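Local coordinates for type III restriction-modification enzyme EcoP15I Mod subunit (PDB 4ZCF), which methylates one adenine of the 5'-CAGCAG-3' recognition site in DNA, using S-adenosyl-L-methionine, and joins the Res subunit for DNA restriction, at residues L403-P408 / S499-D504. Sequence-based numbering, arbitrary orientation.
Sequences LKELFP and SKKNRD
Lys-501 reaches across to the turn at Glu-405 and Leu-406, and its side chain makes every contact between 403-408 and 499-504. The backbones stay well apart, with CA of Leu-406 and CA of Lys-501 9.2 Å from each other, and the two segments bury only 117 Å² in total.

The polar part is one weak hydrogen bond, from NZ of Lys-501 to the backbone O of Glu-405, at 3.3 Å. The lysine chain runs extended through chi2 and chi3, both near 180°, then bends at its last torsion (chi4 -93°), which sets the ammonium group beside that carbonyl. The Glu-405 carboxylate makes no salt bridge here: its OE2 lies 4.9 Å from NZ of Lys-501, so the opposite charges are not in contact and any attraction is probably long-range and weak.

Segment 403-408 lies on helix 399-404 and the residues after it; 499-504 carries the end of helix 487-500, and Lys-501 is the first residue to leave helical geometry. Helix 487-500 precedes strand 508-514 of the mixed, largely parallel central sheet, consistent with the Rossmann-like fold of N(4)/N(6)-methyltransferases. Within the turn, N of Phe-407 donates to O of Leu-403 at 2.9 Å, and Leu-406 O, in the same turn, accepts a hydrogen bond from NH1 of Arg-497.

Apolar contact is slight. CD2 of Leu-406 meets CE of Lys-501 at 4.2 Å, the two side chains running at a slant to one another. Leu-406 is buried, its side chain also touching Arg-494 and His-449, whereas Lys-501 and Glu-405 lie at the surface. The nearest atom of the contact is about 30 Å from the bound nucleic acid.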
loop_
_atom_site.group_PDB
_atom_site.type_symbol
_atom_site.label_atom_id
_atom_site.label_comp_id
_atom_site.label_asym_id
_atom_site.label_seq_id
_atom_site.Cartn_x
_atom_site.Cartn_y
_atom_site.Cartn_z
ATOM N N LEU A 403 -28.700 -16.017 -5.222
ATOM C CA LEU A 403 -29.420 -15.285 -6.248
ATOM C C LEU A 403 -30.728 -15.918 -6.693
ATOM O O LEU A 403 -31.623 -15.190 -7.135
ATOM C CB LEU A 403 -28.497 -14.914 -7.420
ATOM C CG LEU A 403 -27.555 -13.731 -7.140
ATOM C CD1 LEU A 403 -26.419 -13.695 -8.143
ATOM C CD2 LEU A 403 -28.304 -12.396 -7.156
ATOM N N LYS A 404 -30.872 -17.257 -6.539
ATOM C CA LYS A 404 -32.138 -17.937 -6.842
ATOM C C LYS A 404 -33.115 -17.678 -5.678
ATOM O O LYS A 404 -34.323 -17.708 -5.862
ATOM C CB LYS A 404 -31.942 -19.448 -7.109
ATOM C CG LYS A 404 -33.126 -20.122 -7.830
ATOM C CD LYS A 404 -33.115 -19.879 -9.346
ATOM C CE LYS A 404 -34.499 -19.817 -9.962
ATOM N NZ LYS A 404 -35.185 -21.137 -9.987
ATOM N N GLU A 405 -32.576 -17.378 -4.500
ATOM C CA GLU A 405 -33.305 -17.033 -3.292
ATOM C C GLU A 405 -33.732 -15.542 -3.338
ATOM O O GLU A 405 -34.686 -15.149 -2.648
ATOM C CB GLU A 405 -32.381 -17.282 -2.096
ATOM C CG GLU A 405 -33.041 -17.243 -0.730
ATOM C CD GLU A 405 -32.203 -17.891 0.352
ATOM O OE1 GLU A 405 -31.663 -18.998 0.109
ATOM O OE2 GLU A 405 -32.092 -17.293 1.447
ATOM N N LEU A 406 -32.984 -14.695 -4.092
ATOM C CA LEU A 406 -33.333 -13.280 -4.194
ATOM C C LEU A 406 -34.317 -13.118 -5.336
ATOM O O LEU A 406 -35.357 -12.498 -5.158
ATOM C CB LEU A 406 -32.092 -12.381 -4.395
ATOM C CG LEU A 406 -31.166 -12.199 -3.195
ATOM C CD1 LEU A 406 -29.762 -11.874 -3.634
ATOM C CD2 LEU A 406 -31.721 -11.201 -2.175
ATOM N N PHE A 407 -34.012 -13.752 -6.482
ATOM C CA PHE A 407 -34.811 -13.770 -7.707
ATOM C C PHE A 407 -35.385 -15.186 -7.978
ATOM O O PHE A 407 -34.856 -15.899 -8.832
ATOM C CB PHE A 407 -33.955 -13.283 -8.900
ATOM C CG PHE A 407 -33.407 -11.881 -8.743
ATOM C CD1 PHE A 407 -34.128 -10.778 -9.199
ATOM C CD2 PHE A 407 -32.154 -11.665 -8.169
ATOM C CE1 PHE A 407 -33.618 -9.483 -9.057
ATOM C CE2 PHE A 407 -31.649 -10.367 -8.023
ATOM C CZ PHE A 407 -32.383 -9.288 -8.472
ATOM N N PRO A 408 -36.460 -15.631 -7.286
ATOM C CA PRO A 408 -36.996 -16.975 -7.571
ATOM C C PRO A 408 -37.835 -16.997 -8.839
ATOM O O PRO A 408 -37.338 -17.445 -9.858
ATOM C CB PRO A 408 -37.810 -17.312 -6.322
ATOM C CG PRO A 408 -38.242 -16.016 -5.790
ATOM C CD PRO A 408 -37.252 -14.957 -6.236
ATOM N N SER A 499 -32.681 -5.870 1.273
ATOM C CA SER A 499 -33.037 -4.928 2.344
ATOM C C SER A 499 -34.317 -5.382 3.015
ATOM O O SER A 499 -34.424 -5.220 4.220
ATOM C CB SER A 499 -33.267 -3.528 1.780
ATOM O OG SER A 499 -33.641 -2.633 2.814
ATOM N N LYS A 500 -35.294 -5.934 2.227
ATOM C CA LYS A 500 -36.620 -6.397 2.663
ATOM C C LYS A 500 -36.452 -7.590 3.589
ATOM O O LYS A 500 -37.033 -7.601 4.679
ATOM C CB LYS A 500 -37.504 -6.713 1.463
ATOM N N LYS A 501 -35.569 -8.534 3.209
ATOM C CA LYS A 501 -35.057 -9.602 4.075
ATOM C C LYS A 501 -34.012 -8.743 4.826
ATOM O O LYS A 501 -33.607 -7.730 4.268
ATOM C CB LYS A 501 -34.310 -10.672 3.258
ATOM C CG LYS A 501 -35.048 -11.232 2.047
ATOM C CD LYS A 501 -34.200 -12.291 1.334
ATOM C CE LYS A 501 -34.835 -12.827 0.065
ATOM N NZ LYS A 501 -35.631 -14.066 0.307
ATOM N N ASN A 502 -33.585 -9.055 6.044
ATOM C CA ASN A 502 -32.624 -8.143 6.724
ATOM C C ASN A 502 -33.170 -6.831 7.342
ATOM O O ASN A 502 -32.425 -5.864 7.530
ATOM C CB ASN A 502 -31.292 -7.930 5.972
ATOM C CG ASN A 502 -30.644 -9.199 5.537
ATOM O OD1 ASN A 502 -30.101 -9.958 6.344
ATOM N ND2 ASN A 502 -30.713 -9.462 4.249
ATOM N N ARG A 503 -34.459 -6.838 7.698
ATOM C CA ARG A 503 -35.194 -5.825 8.470
ATOM C C ARG A 503 -35.400 -4.398 7.936
ATOM O O ARG A 503 -35.471 -3.454 8.743
ATOM C CB ARG A 503 -34.736 -5.828 9.953
ATOM C CG ARG A 503 -34.863 -7.186 10.677
ATOM C CD ARG A 503 -36.285 -7.759 10.676
ATOM N NE ARG A 503 -37.217 -6.975 11.494
ATOM C CZ ARG A 503 -38.502 -7.274 11.664
ATOM N NH1 ARG A 503 -39.023 -8.350 11.085
ATOM N NH2 ARG A 503 -39.267 -6.520 12.441
ATOM N N ASP A 504 -35.595 -4.251 6.605
ATOM C CA ASP A 504 -35.857 -2.962 5.936
ATOM C C ASP A 504 -34.804 -1.890 6.245
ATOM O O ASP A 504 -35.157 -0.735 6.518
ATOM C CB ASP A 504 -37.289 -2.446 6.227
ATOM C CG ASP A 504 -38.399 -3.356 5.738
ATOM O OD1 ASP A 504 -38.661 -3.365 4.510
ATOM O OD2 ASP A 504 -39.025 -4.041 6.587
#